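Local coordinates for fucose-specific lectin (Aleuria aurantia, PDB 6GKE), which binds L-fucose as a homodimeric fungal lectin, preferring alpha-1,6-linked core fucose among the fucosylated glycans of glycoproteins, and also shows antifungal activity, at residues A[55-59]-A[80-85]; A[62-68]-A[113-119]; A[183-189]-A[206-212]; A[230-235]-A[257-263]; A[285-289]-A[300-306]. The protein carries 1 engineered substitution. All coordinates share one frame; numbering follows the deposited sequence.

Contact 1: A[55-59]-A[80-85]; sequences GEAKL and CVNKDN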
# COMPACT_ATOMS: atom_id res chain seq x y z
N GLY A 55 -18.48 -7.54 6.38
CA GLY A 55 -19.14 -6.31 5.99
C GLY A 55 -18.33 -5.61 4.93
O GLY A 55 -17.42 -6.20 4.34
N GLU A 56 -18.65 -4.35 4.68
CA GLU A 56 -17.97 -3.55 3.67
C GLU A 56 -18.09 -2.09 4.07
O GLU A 56 -18.97 -1.73 4.85
CB GLU A 56 -18.56 -3.80 2.29
CG GLU A 56 -20.00 -3.39 2.13
CD GLU A 56 -20.51 -3.81 0.76
OE1 GLU A 56 -20.67 -2.94 -0.10
OE2 GLU A 56 -20.68 -5.02 0.55
N ALA A 57 -17.19 -1.27 3.53
CA ALA A 57 -17.13 0.13 3.89
C ALA A 57 -16.44 0.88 2.76
O ALA A 57 -15.88 0.27 1.85
CB ALA A 57 -16.40 0.29 5.20
N LYS A 58 -16.45 2.22 2.82
CA LYS A 58 -15.69 2.97 1.85
C LYS A 58 -14.23 2.53 1.93
O LYS A 58 -13.74 2.13 2.98
CB LYS A 58 -15.81 4.48 2.06
CG LYS A 58 -15.01 5.07 3.22
CD LYS A 58 -15.01 6.58 3.20
CE LYS A 58 -14.13 7.20 4.26
NZ LYS A 58 -14.08 8.67 4.11
N LEU A 59 -13.52 2.62 0.80
CA LEU A 59 -12.10 2.31 0.83
C LEU A 59 -11.42 3.26 1.83
O LEU A 59 -11.71 4.45 1.85
CB LEU A 59 -11.48 2.42 -0.57
CG LEU A 59 -11.57 1.16 -1.43
CD1 LEU A 59 -10.70 0.04 -0.87
CD2 LEU A 59 -12.99 0.67 -1.63
N CYS A 80 -17.74 1.45 11.11
CA CYS A 80 -17.07 1.86 9.89
C CYS A 80 -17.87 3.01 9.28
O CYS A 80 -18.81 3.50 9.89
CB CYS A 80 -16.94 0.68 8.94
SG CYS A 80 -18.54 0.05 8.37
N VAL A 81 -17.48 3.44 8.08
CA VAL A 81 -18.12 4.50 7.36
C VAL A 81 -18.47 3.99 5.94
O VAL A 81 -17.61 3.37 5.31
CB VAL A 81 -17.14 5.70 7.37
CG1 VAL A 81 -17.68 6.87 6.59
CG2 VAL A 81 -16.80 6.13 8.79
N ASN A 82 -19.66 4.30 5.42
CA ASN A 82 -20.02 3.91 4.07
C ASN A 82 -19.51 4.97 3.07
O ASN A 82 -18.82 5.91 3.43
CB ASN A 82 -21.51 3.60 3.97
CG ASN A 82 -22.41 4.82 3.98
OD1 ASN A 82 -21.95 5.96 3.94
ND2 ASN A 82 -23.72 4.58 4.04
N LYS A 83 -19.86 4.80 1.79
CA LYS A 83 -19.31 5.64 0.73
C LYS A 83 -19.90 7.05 0.76
O LYS A 83 -19.39 7.93 0.08
CB LYS A 83 -19.51 5.00 -0.64
CG LYS A 83 -18.48 3.93 -0.92
CD LYS A 83 -18.72 3.18 -2.19
CE LYS A 83 -17.71 2.08 -2.39
NZ LYS A 83 -18.02 1.32 -3.62
N ASP A 84 -20.96 7.25 1.55
CA ASP A 84 -21.55 8.57 1.78
C ASP A 84 -21.08 9.16 3.12
O ASP A 84 -21.64 10.15 3.59
CB ASP A 84 -23.07 8.50 1.68
CG ASP A 84 -23.55 8.16 0.28
OD1 ASP A 84 -23.05 8.78 -0.67
OD2 ASP A 84 -24.39 7.26 0.15
N ASN A 85 -20.05 8.56 3.71
CA ASN A 85 -19.48 9.02 4.98
C ASN A 85 -20.53 8.98 6.10
O ASN A 85 -20.52 9.81 7.00
CB ASN A 85 -18.83 10.39 4.85
CG ASN A 85 -17.47 10.27 4.21
OD1 ASN A 85 -16.64 9.49 4.66
ND2 ASN A 85 -17.24 11.03 3.14

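Contact 2: A[62-68]-A[113-119]; sequences PLAAVTW and SKLAALQ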
# COMPACT_ATOMS: atom_id res chain seq x y z
N PRO A 62 -12.33 4.28 8.39
CA PRO A 62 -11.92 3.99 9.76
C PRO A 62 -12.70 2.77 10.27
O PRO A 62 -13.74 2.40 9.71
CB PRO A 62 -12.28 5.28 10.50
CG PRO A 62 -13.49 5.79 9.74
CD PRO A 62 -13.17 5.49 8.29
N LEU A 63 -12.16 2.14 11.32
CA LEU A 63 -12.76 0.95 11.93
C LEU A 63 -12.63 1.04 13.45
O LEU A 63 -11.67 1.59 13.98
CB LEU A 63 -12.04 -0.33 11.48
CG LEU A 63 -12.14 -0.69 10.00
CD1 LEU A 63 -11.24 -1.88 9.69
CD2 LEU A 63 -13.57 -0.99 9.58
N ALA A 64 -13.60 0.44 14.14
CA ALA A 64 -13.54 0.20 15.57
C ALA A 64 -14.40 -1.03 15.86
O ALA A 64 -15.26 -1.38 15.06
CB ALA A 64 -14.00 1.41 16.36
N ALA A 65 -14.17 -1.68 17.00
CA ALA A 65 -14.95 -2.86 17.33
C ALA A 65 -15.03 -3.06 18.84
O ALA A 65 -14.09 -2.72 19.57
CB ALA A 65 -14.36 -4.09 16.68
N VAL A 66 -16.15 -3.65 19.28
CA VAL A 66 -16.37 -4.05 20.68
C VAL A 66 -17.03 -5.42 20.72
O VAL A 66 -17.62 -5.87 19.73
CB VAL A 66 -17.22 -3.03 21.45
CG1 VAL A 66 -16.53 -1.68 21.56
CG2 VAL A 66 -18.62 -2.87 20.85
N THR A 67 -16.97 -6.06 21.89
CA THR A 67 -17.56 -7.37 22.08
C THR A 67 -18.02 -7.53 23.53
O THR A 67 -17.48 -6.92 24.45
CB THR A 67 -16.58 -8.47 21.68
OG1 THR A 67 -17.20 -9.76 21.69
CG2 THR A 67 -15.36 -8.54 22.59
N TRP A 68 -19.01 -8.40 23.72
CA TRP A 68 -19.46 -8.84 25.04
C TRP A 68 -20.18 -10.18 24.84
O TRP A 68 -20.49 -10.56 23.71
CB TRP A 68 -20.36 -7.80 25.73
CG TRP A 68 -21.68 -7.60 25.06
CD1 TRP A 68 -22.88 -8.16 25.41
CD2 TRP A 68 -21.95 -6.78 23.91
NE1 TRP A 68 -23.86 -7.75 24.55
CE2 TRP A 68 -23.32 -6.91 23.62
CE3 TRP A 68 -21.16 -5.95 23.10
CZ2 TRP A 68 -23.92 -6.25 22.54
CZ3 TRP A 68 -21.76 -5.30 22.04
CH2 TRP A 68 -23.12 -5.45 21.77
N SER A 113 -11.95 11.19 9.36
CA SER A 113 -12.13 10.85 10.77
C SER A 113 -11.61 9.45 11.06
O SER A 113 -11.78 8.53 10.26
CB SER A 113 -13.58 10.91 11.16
OG SER A 113 -13.76 10.72 12.55
N LYS A 114 -11.07 9.28 12.27
CA LYS A 114 -10.88 7.95 12.83
C LYS A 114 -12.12 7.59 13.64
O LYS A 114 -13.01 8.42 13.85
CB LYS A 114 -9.57 7.89 13.62
CG LYS A 114 -8.36 8.43 12.87
CD LYS A 114 -8.17 7.83 11.48
CE LYS A 114 -7.01 8.45 10.73
NZ LYS A 114 -7.26 9.86 10.36
N LEU A 115 -12.18 6.33 14.09
CA LEU A 115 -13.26 5.87 14.96
C LEU A 115 -12.66 5.15 16.16
O LEU A 115 -11.67 4.43 16.03
CB LEU A 115 -14.18 4.88 14.23
CG LEU A 115 -15.02 5.44 13.08
CD1 LEU A 115 -15.78 4.32 12.40
CD2 LEU A 115 -15.97 6.53 13.56
N ALA A 116 -13.33 5.30 17.31
CA ALA A 116 -13.05 4.48 18.46
C ALA A 116 -14.37 4.06 19.07
O ALA A 116 -15.39 4.71 18.88
CB ALA A 116 -12.20 5.22 19.47
N ALA A 117 -14.35 2.96 19.83
CA ALA A 117 -15.55 2.51 20.50
C ALA A 117 -15.16 1.84 21.81
O ALA A 117 -14.08 1.28 21.95
CB ALA A 117 -16.36 1.58 19.63
N LEU A 118 -16.10 1.89 22.76
CA LEU A 118 -15.98 1.15 24.00
C LEU A 118 -17.34 0.56 24.37
O LEU A 118 -18.38 0.94 23.82
CB LEU A 118 -15.43 2.05 25.12
CG LEU A 118 -16.24 3.30 25.49
CD1 LEU A 118 -17.49 2.97 26.30
CD2 LEU A 118 -15.37 4.28 26.27
N GLN A 119 -17.32 -0.37 25.31
CA GLN A 119 -18.52 -1.01 25.80
C GLN A 119 -18.30 -1.38 27.26
O GLN A 119 -17.21 -1.77 27.64
CB GLN A 119 -18.84 -2.24 24.96
CG GLN A 119 -20.18 -2.90 25.27
CD GLN A 119 -20.26 -3.78 26.49
OE1 GLN A 119 -21.33 -3.90 27.10
NE2 GLN A 119 -19.16 -4.43 26.86
O HOH W 1 -10.44 4.03 12.97

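Contact 3: A[183-189]-A[206-212]; sequences QATDNKI and ASASAGV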
# COMPACT_ATOMS: atom_id res chain seq x y z
N GLN A 183 -5.19 13.36 20.14
CA GLN A 183 -4.05 14.25 19.99
C GLN A 183 -4.57 15.67 19.73
O GLN A 183 -5.27 15.92 18.75
CB GLN A 183 -3.14 13.77 18.87
CG GLN A 183 -1.85 14.57 18.77
CD GLN A 183 -0.86 13.94 17.82
OE1 GLN A 183 -1.23 13.42 16.77
NE2 GLN A 183 0.41 13.99 18.17
N ALA A 184 -4.24 16.57 20.65
CA ALA A 184 -4.69 17.95 20.59
C ALA A 184 -3.80 18.74 19.63
O ALA A 184 -2.78 18.25 19.16
CB ALA A 184 -4.67 18.55 21.98
N THR A 185 -4.19 20.00 19.38
CA THR A 185 -3.56 20.82 18.35
C THR A 185 -2.10 21.15 18.68
O THR A 185 -1.39 21.56 17.78
CB THR A 185 -4.37 22.09 18.09
OG1 THR A 185 -4.62 22.76 19.33
CG2 THR A 185 -5.69 21.81 17.39
N ASP A 186 -1.66 21.00 19.94
CA ASP A 186 -0.26 21.19 20.33
C ASP A 186 0.55 19.89 20.19
O ASP A 186 1.68 19.81 20.66
CB ASP A 186 -0.15 21.74 21.76
CG ASP A 186 -0.82 20.89 22.83
OD1 ASP A 186 -1.57 19.95 22.47
OD2 ASP A 186 -0.57 21.17 24.02
N ASN A 187 -0.04 18.87 19.54
CA ASN A 187 0.54 17.52 19.31
C ASN A 187 0.68 16.70 20.59
O ASN A 187 1.24 15.60 20.56
CB ASN A 187 1.87 17.57 18.55
CG ASN A 187 1.68 17.95 17.10
OD1 ASN A 187 0.70 17.58 16.47
ND2 ASN A 187 2.64 18.68 16.55
N LYS A 188 0.14 17.18 21.71
CA LYS A 188 0.11 16.38 22.91
C LYS A 188 -1.09 15.44 22.87
O LYS A 188 -2.20 15.85 22.52
CB LYS A 188 -0.01 17.26 24.15
CG LYS A 188 1.19 18.15 24.43
CD LYS A 188 2.18 17.55 25.40
CE LYS A 188 3.26 18.53 25.81
NZ LYS A 188 3.84 19.24 24.64
N ILE A 189 -0.86 14.19 23.27
CA ILE A 189 -1.93 13.27 23.61
C ILE A 189 -2.57 13.81 24.89
O ILE A 189 -1.85 14.11 25.85
CB ILE A 189 -1.45 11.82 23.84
CG1 ILE A 189 -0.41 11.36 22.82
CG2 ILE A 189 -2.65 10.88 23.87
CD1 ILE A 189 -0.93 11.29 21.42
N ALA A 206 1.01 13.58 26.95
CA ALA A 206 2.31 13.14 26.44
C ALA A 206 2.54 13.72 25.05
O ALA A 206 1.68 13.63 24.18
CB ALA A 206 2.36 11.64 26.38
N SER A 207 3.74 14.26 24.82
CA SER A 207 4.15 14.69 23.49
C SER A 207 4.27 13.48 22.57
O SER A 207 4.77 12.43 22.96
CB SER A 207 5.46 15.44 23.55
OG SER A 207 5.31 16.67 24.24
N ALA A 208 3.81 13.64 21.32
CA ALA A 208 3.91 12.59 20.32
C ALA A 208 4.07 13.22 18.94
O ALA A 208 3.68 14.37 18.72
CB ALA A 208 2.69 11.69 20.37
N SER A 209 4.63 12.45 18.01
CA SER A 209 4.71 12.85 16.62
C SER A 209 3.32 13.27 16.12
O SER A 209 2.33 12.64 16.46
CB SER A 209 5.24 11.73 15.76
OG SER A 209 6.56 11.35 16.14
N ALA A 210 3.26 14.30 15.28
CA ALA A 210 1.99 14.70 14.69
C ALA A 210 1.37 13.52 13.92
O ALA A 210 2.03 12.91 13.09
CB ALA A 210 2.19 15.88 13.78
N GLY A 211 0.10 13.23 14.20
CA GLY A 211 -0.67 12.26 13.43
C GLY A 211 -0.51 10.81 13.86
O GLY A 211 -0.85 9.92 13.09
N VAL A 212 -0.04 10.55 15.08
CA VAL A 212 0.07 9.17 15.56
C VAL A 212 -1.30 8.48 15.59
O VAL A 212 -2.34 9.08 15.90
CB VAL A 212 0.72 9.08 16.95
CG1 VAL A 212 2.21 9.36 16.88
CG2 VAL A 212 0.04 9.98 17.98
O HOH W 2 -3.23 11.60 15.73

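Contact 4: A[230-235]-A[257-263]; sequences QKGREE and PTPSLPD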
# COMPACT_ATOMS: atom_id res chain seq x y z
N GLN A 230 1.55 5.22 17.80
CA GLN A 230 2.57 4.89 16.83
C GLN A 230 2.33 5.70 15.56
O GLN A 230 1.23 5.70 15.01
CB GLN A 230 2.53 3.40 16.51
CG GLN A 230 3.66 2.92 15.60
CD GLN A 230 3.48 1.46 15.26
OE1 GLN A 230 3.85 0.57 16.03
NE2 GLN A 230 2.84 1.21 14.12
N LYS A 231 3.41 6.32 15.07
CA LYS A 231 3.47 6.83 13.72
C LYS A 231 4.09 5.74 12.84
O LYS A 231 5.06 5.10 13.25
CB LYS A 231 4.30 8.11 13.67
CG LYS A 231 4.56 8.64 12.27
CD LYS A 231 5.21 9.99 12.23
CE LYS A 231 5.57 10.40 10.82
NZ LYS A 231 6.30 11.69 10.81
N GLY A 232 3.57 5.55 11.63
CA GLY A 232 4.09 4.51 10.77
C GLY A 232 5.58 4.69 10.54
O GLY A 232 6.05 5.81 10.29
N ARG A 233 6.31 3.58 10.63
CA ARG A 233 7.78 3.51 10.50
C ARG A 233 8.48 4.29 11.63
O ARG A 233 9.62 4.73 11.48
CB ARG A 233 8.27 3.94 9.11
CG ARG A 233 9.54 3.22 8.71
CD ARG A 233 10.08 3.66 7.37
NE ARG A 233 11.14 2.79 6.88
CZ ARG A 233 12.42 2.90 7.22
NH1 ARG A 233 12.81 3.82 8.08
NH2 ARG A 233 13.31 2.08 6.68
N GLU A 234 7.80 4.41 12.77
CA GLU A 234 8.42 4.82 14.03
C GLU A 234 8.07 3.75 15.07
O GLU A 234 7.18 2.93 14.85
CB GLU A 234 7.94 6.20 14.49
CG GLU A 234 8.19 7.30 13.48
CD GLU A 234 9.64 7.60 13.19
OE1 GLU A 234 9.89 8.27 12.17
OE2 GLU A 234 10.52 7.18 13.98
N GLU A 235 8.75 3.75 16.21
CA GLU A 235 8.48 2.73 17.21
C GLU A 235 7.16 3.02 17.93
O GLU A 235 6.72 4.16 18.06
CB GLU A 235 9.61 2.63 18.24
CG GLU A 235 10.99 2.36 17.66
CD GLU A 235 11.24 1.01 17.01
OE1 GLU A 235 10.29 0.20 16.89
OE2 GLU A 235 12.40 0.78 16.60
N PRO A 257 14.00 -2.92 13.83
CA PRO A 257 13.66 -1.53 14.10
C PRO A 257 12.44 -1.08 13.29
O PRO A 257 12.24 -1.52 12.15
CB PRO A 257 14.91 -0.74 13.70
CG PRO A 257 15.65 -1.66 12.75
CD PRO A 257 15.33 -3.07 13.22
N THR A 258 11.65 -0.20 13.91
CA THR A 258 10.51 0.50 13.31
C THR A 258 9.82 -0.38 12.27
O THR A 258 9.79 -0.05 11.09
CB THR A 258 10.95 1.84 12.70
OG1 THR A 258 11.89 1.62 11.65
CG2 THR A 258 11.58 2.76 13.73
N PRO A 259 9.23 -1.52 12.69
CA PRO A 259 8.79 -2.55 11.74
C PRO A 259 7.53 -2.24 10.92
O PRO A 259 7.24 -3.00 10.00
CB PRO A 259 8.56 -3.78 12.64
CG PRO A 259 8.20 -3.19 13.98
CD PRO A 259 9.06 -1.95 14.09
N SER A 260 6.80 -1.17 11.24
CA SER A 260 5.61 -0.81 10.48
C SER A 260 5.97 0.02 9.24
O SER A 260 7.02 0.65 9.18
CB SER A 260 4.62 -0.05 11.33
OG SER A 260 5.13 1.21 11.74
N LEU A 261 5.07 0.02 8.26
CA LEU A 261 5.22 0.86 7.09
C LEU A 261 4.78 2.29 7.38
O LEU A 261 3.99 2.55 8.29
CB LEU A 261 4.40 0.30 5.92
CG LEU A 261 4.92 -0.99 5.29
CD1 LEU A 261 3.85 -1.58 4.39
CD2 LEU A 261 6.21 -0.75 4.51
N PRO A 262 5.24 3.26 6.57
CA PRO A 262 4.76 4.64 6.71
C PRO A 262 3.23 4.73 6.62
O PRO A 262 2.59 3.99 5.86
CB PRO A 262 5.43 5.36 5.54
CG PRO A 262 6.68 4.56 5.30
CD PRO A 262 6.25 3.13 5.51
N ASP A 263 2.66 5.65 7.41
CA ASP A 263 1.27 6.11 7.27
C ASP A 263 0.25 5.02 7.63
O ASP A 263 -0.92 5.12 7.28
CB ASP A 263 1.01 6.67 5.87
CG ASP A 263 1.95 7.81 5.55
OD1 ASP A 263 2.02 8.75 6.37
OD2 ASP A 263 2.63 7.74 4.51
O HOH W 3 4.29 7.45 8.90
O HOH W 4 8.89 0.78 6.45
O HOH W 5 6.78 0.48 13.78

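Contact 5: A[285-289]-A[300-306]; sequences VSLQQ and IGAVVPT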
# COMPACT_ATOMS: atom_id res chain seq x y z
N VAL A 285 1.99 -7.12 1.90
CA VAL A 285 1.65 -6.29 3.04
C VAL A 285 1.07 -7.18 4.15
O VAL A 285 0.10 -7.90 3.92
CB VAL A 285 0.63 -5.21 2.61
CG1 VAL A 285 0.04 -4.45 3.79
CG2 VAL A 285 1.24 -4.23 1.61
N SER A 286 1.64 -7.10 5.35
CA SER A 286 1.34 -8.06 6.40
C SER A 286 0.69 -7.39 7.61
O SER A 286 0.92 -6.22 7.91
CB SER A 286 2.57 -8.84 6.81
OG SER A 286 3.58 -7.98 7.30
N LEU A 287 -0.14 -8.19 8.30
CA LEU A 287 -0.74 -7.84 9.57
C LEU A 287 0.05 -8.55 10.67
O LEU A 287 0.08 -9.78 10.74
CB LEU A 287 -2.21 -8.26 9.55
CG LEU A 287 -3.03 -7.99 10.82
CD1 LEU A 287 -2.93 -6.54 11.27
CD2 LEU A 287 -4.48 -8.36 10.58
N GLN A 288 0.74 -7.74 11.48
CA GLN A 288 1.62 -8.21 12.52
C GLN A 288 1.07 -7.77 13.87
O GLN A 288 0.15 -6.96 13.95
CB GLN A 288 3.01 -7.58 12.37
CG GLN A 288 3.61 -7.69 10.98
CD GLN A 288 4.69 -8.74 10.84
OE1 GLN A 288 5.21 -9.27 11.82
NE2 GLN A 288 5.04 -9.00 9.59
N GLN A 289 1.67 -8.26 14.96
CA GLN A 289 1.31 -7.76 16.26
C GLN A 289 2.46 -7.88 17.25
O GLN A 289 3.26 -8.82 17.18
CB GLN A 289 0.14 -8.52 16.86
CG GLN A 289 0.49 -9.96 17.20
CD GLN A 289 -0.51 -10.53 18.16
OE1 GLN A 289 -1.34 -11.35 17.79
NE2 GLN A 289 -0.46 -10.07 19.41
N ILE A 300 7.34 -9.45 19.00
CA ILE A 300 6.53 -9.55 17.81
C ILE A 300 6.06 -11.01 17.68
O ILE A 300 6.88 -11.93 17.70
CB ILE A 300 7.28 -9.05 16.57
CG1 ILE A 300 7.66 -7.57 16.72
CG2 ILE A 300 6.46 -9.29 15.31
CD1 ILE A 300 8.65 -7.08 15.70
N GLY A 301 4.75 -11.19 17.57
CA GLY A 301 4.14 -12.52 17.54
C GLY A 301 3.94 -13.05 16.13
O GLY A 301 4.54 -12.58 15.16
N ALA A 302 3.07 -14.06 16.03
CA ALA A 302 2.77 -14.73 14.77
C ALA A 302 2.06 -13.77 13.81
O ALA A 302 1.27 -12.93 14.22
CB ALA A 302 1.92 -15.95 15.03
N VAL A 303 2.34 -13.92 12.51
CA VAL A 303 1.75 -13.09 11.47
C VAL A 303 0.30 -13.53 11.27
O VAL A 303 -0.00 -14.73 11.25
CB VAL A 303 2.55 -13.16 10.16
CG1 VAL A 303 1.89 -12.36 9.04
CG2 VAL A 303 3.98 -12.69 10.35
N VAL A 304 -0.59 -12.56 11.11
CA VAL A 304 -2.00 -12.82 10.88
C VAL A 304 -2.23 -12.94 9.38
O VAL A 304 -1.85 -12.05 8.63
CB VAL A 304 -2.87 -11.69 11.45
CG1 VAL A 304 -4.35 -12.00 11.30
CG2 VAL A 304 -2.54 -11.38 12.90
N PRO A 305 -2.89 -14.01 8.89
CA PRO A 305 -3.14 -14.15 7.45
C PRO A 305 -4.14 -13.11 6.95
O PRO A 305 -5.13 -12.81 7.62
CB PRO A 305 -3.70 -15.57 7.32
CG PRO A 305 -4.35 -15.82 8.66
CD PRO A 305 -3.45 -15.14 9.66
N THR A 306 -3.86 -12.58 5.75
CA THR A 306 -4.69 -11.55 5.13
C THR A 306 -4.89 -11.83 3.64
O THR A 306 -4.98 -10.91 2.83
CB THR A 306 -4.09 -10.15 5.34
OG1 THR A 306 -2.76 -10.11 4.82
CG2 THR A 306 -4.05 -9.73 6.79
O HOH W 6 -0.66 -10.67 6.66
O HOH W 7 3.26 -10.41 14.01
O HOH W 8 0.21 -13.18 16.46

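Contact 1: A[55-59]-A[80-85]
A57 lies beside N82, CA to CA 4.8 Å, and K58 beside K83, the one backbone bond between the segments being K58 N to V81 O, 3.0 Å long with an N-H...O angle of 162°. The A57 CB methyl touches the same V81 O and packs on C80 CB at 3.8 Å, with C80 SG equally near the methyl. K58 carries most of the remaining contact. Its CG sits between the backbone N and the carbonyl carbon (chi1 76°), and the extended chain then passes the backbone of N82, CB reaching N82 O at 3.6 Å. At its end NZ donates to N85 OD1 over 2.7 Å, in the amide C=O plane and on a lone pair. Three oxygens grip this ammonium: N85 OD1, S111 O and G311 O of the second subunit, where W312 adds a cation-pi contact. N85 ND2 also donates to that G311 O. A type I turn from N82 to N85, closed by N85 N to N82 O at 2.9 Å, presents the amide, and N82 OD1 forms an Asx turn with D84 N. The contact joins neighbouring propeller blades: 55-59 leaves the edge strand 46-56 of one sheet, whereas 80-85 leaves strand 73-81, the second strand of the next, which pairs in the sheet with strand 87-93.

Contact 2: A[62-68]-A[113-119]
L63 N and L115 N both donate to one water, at 3.0 Å from L63 N and 3.1 Å from L115 N, so this water joins two main chains that make no direct hydrogen bond to each other. Strands 64-68 and 116-119 run parallel, 9° between their axes and 5.7 Å apart at closest approach, and side chains fill the gap. P62 lays its ring against L115, CG to CG 3.7 Å, the two side chains meeting at a slant. Next comes A64 CB, 4.0 Å from A117 CB, and then V66 CG1, which is set beside its own backbone N (chi1 -64°) and touches both A117 CB and the backbone of L118. At the far end Q119 bends at chi2 and passes W68 at about a right angle, with ring and amide planes 26° apart. Its OE1 stands 4.0 Å above the plane of the W68 ring, offset toward the rim, while G122 N donates to that oxygen and helps to hold the amide in place. W68 also packs on R77, a fucose-binding arginine, and its side chain is about 4 Å, nearest atoms, from a bound fucose. These are the innermost strands of two consecutive four-stranded blades, close to the centre of the propeller; strand 73-81 pairs with the first and strand 129-134 with the second, and strand 10-15 of the preceding blade packs against L63, A65 and T67.

Contact 3: A[183-189]-A[206-212]
Q183 points its CB at segment 206-212, and with CG anti to the backbone N (chi1 -173°) the extended chain carries CD to 3.7 Å from S209 O, where OE1 and NE2 are both hydrogen-bonded. Both N-H groups of NE2 are used: one meets S209 O at 2.9 Å with an angle of 172°, the other N187 O at 3.0 Å, and each acceptor lies close to the amide plane. OE1 accepts from G211 N at 2.9 Å, the donor tilted from the carbonyl plane, and a water sits between OE1 and V212 O. Three backbone groups and a water thus surround the amide of the buried Q183, which fixes its rotation and ties the type I turn A184–N187 to the type II turn S209–V212. Beyond it the chains pair as an antiparallel hairpin. I189 and A206 form a hydrogen-bonded pair, I189 N to A206 O 2.8 Å, whereas K188 and S207 form a non-hydrogen-bonded one, and A208 N adds only a weak bond to N187 O. At the rim the N187 amide rests on A210 CB, OD1 to CB 3.5 Å. The hairpin comprises the outer strands 188-194 and 199-207 of one blade; past it, 208-212 leads to the next blade, and A206, A208 and V212 pack on W229 of its strand 224-230.

Contact 4: A[230-235]-A[257-263]
G232 and S260 lie where the fit is closest. G232, which has no side chain, brings its CA within 3.2 Å of L261 O and lies against P262, CA to CA 4.1 Å. Beside it S260 OG, turned between its own backbone N and carbonyl carbon (chi1 65°), accepts from R233 N at 2.9 Å with an angle of 160°. R233 O is then covered by T258 CB at 3.4 Å. At the far end E235 bends at chi2 and crosses T258 at about a right angle; T258 N donates to OE2 over 3.0 Å, meeting it from above the carboxylate plane.

Water takes over where the chains part. One water receives D263 N and donates to G232 O, 2.8 Å from each; another joins S260 N to E234 O. A third makes only weak bonds, to R233 NE and S260 O, along a side chain running beside P262. The arrangement is a type II turn, K231 to E234, linking two strands of one propeller blade and docked on the irregular segment 257-263 that leads into the next.

Contact 5: A[285-289]-A[300-306]
L287 overlaps V304 and T306: with CG anti to its backbone N (chi1 179°), it sets CD2 against V304 CG1 at 3.7 Å, while L287 CB meets T306 CG2 at 3.6 Å. V25 and F27 of strand 22-28 pack on the same leucine, placing it at the seam between the last blade and the first. Q288 turns the other way, bent at chi2, so that its amide lies over V303 CG2 and OE1 reaches I300 CG2. Its NE2 donates to S286 OG in the amide plane, and R256 holds OE1, which fixes the flat group's rotation.

The backbones meet through two nearly straight bonds, V304 N to L287 O at 2.9 Å and G301 N to Q289 O at 2.8 Å. The return partners are bridged by water instead: one water accepts from L287 N at 3.0 Å, donates to V304 O and lies against T306 OG1; another accepts from Q289 N and sits 2.8 Å from G301 O. The chemistry therefore implies a mixed junction, in which two direct backbone bonds and bridging waters join the irregular 300-306 segment to strand 286-289, sealed by branched aliphatic groups.

Contact 2 is the core of the set, near the propeller axis, where parallel inner strands meet through aliphatic packing and a water. The other four lie 16 to 18 Å from the chain centre, are only partly buried, and combine polar bonds with smaller apolar patches. Contacts 1 and 2 share the sheet of strands 64-70 and 73-81 and touch directly, V81 CG2 to P62 CG 3.5 Å. Contact 3 meets contact 4 where V212 and S209 pack on K231; contact 4 barely reaches contact 5, through P259 and I300. Contacts 1 and 4 both face the second subunit: contact 1 hydrogen-bonds to it through K58, L59 and N85, whereas contact 4 packs against it. Contact 3 joins two turns beside a hairpin, whereas in contact 5 water bridges a strand and an irregular segment.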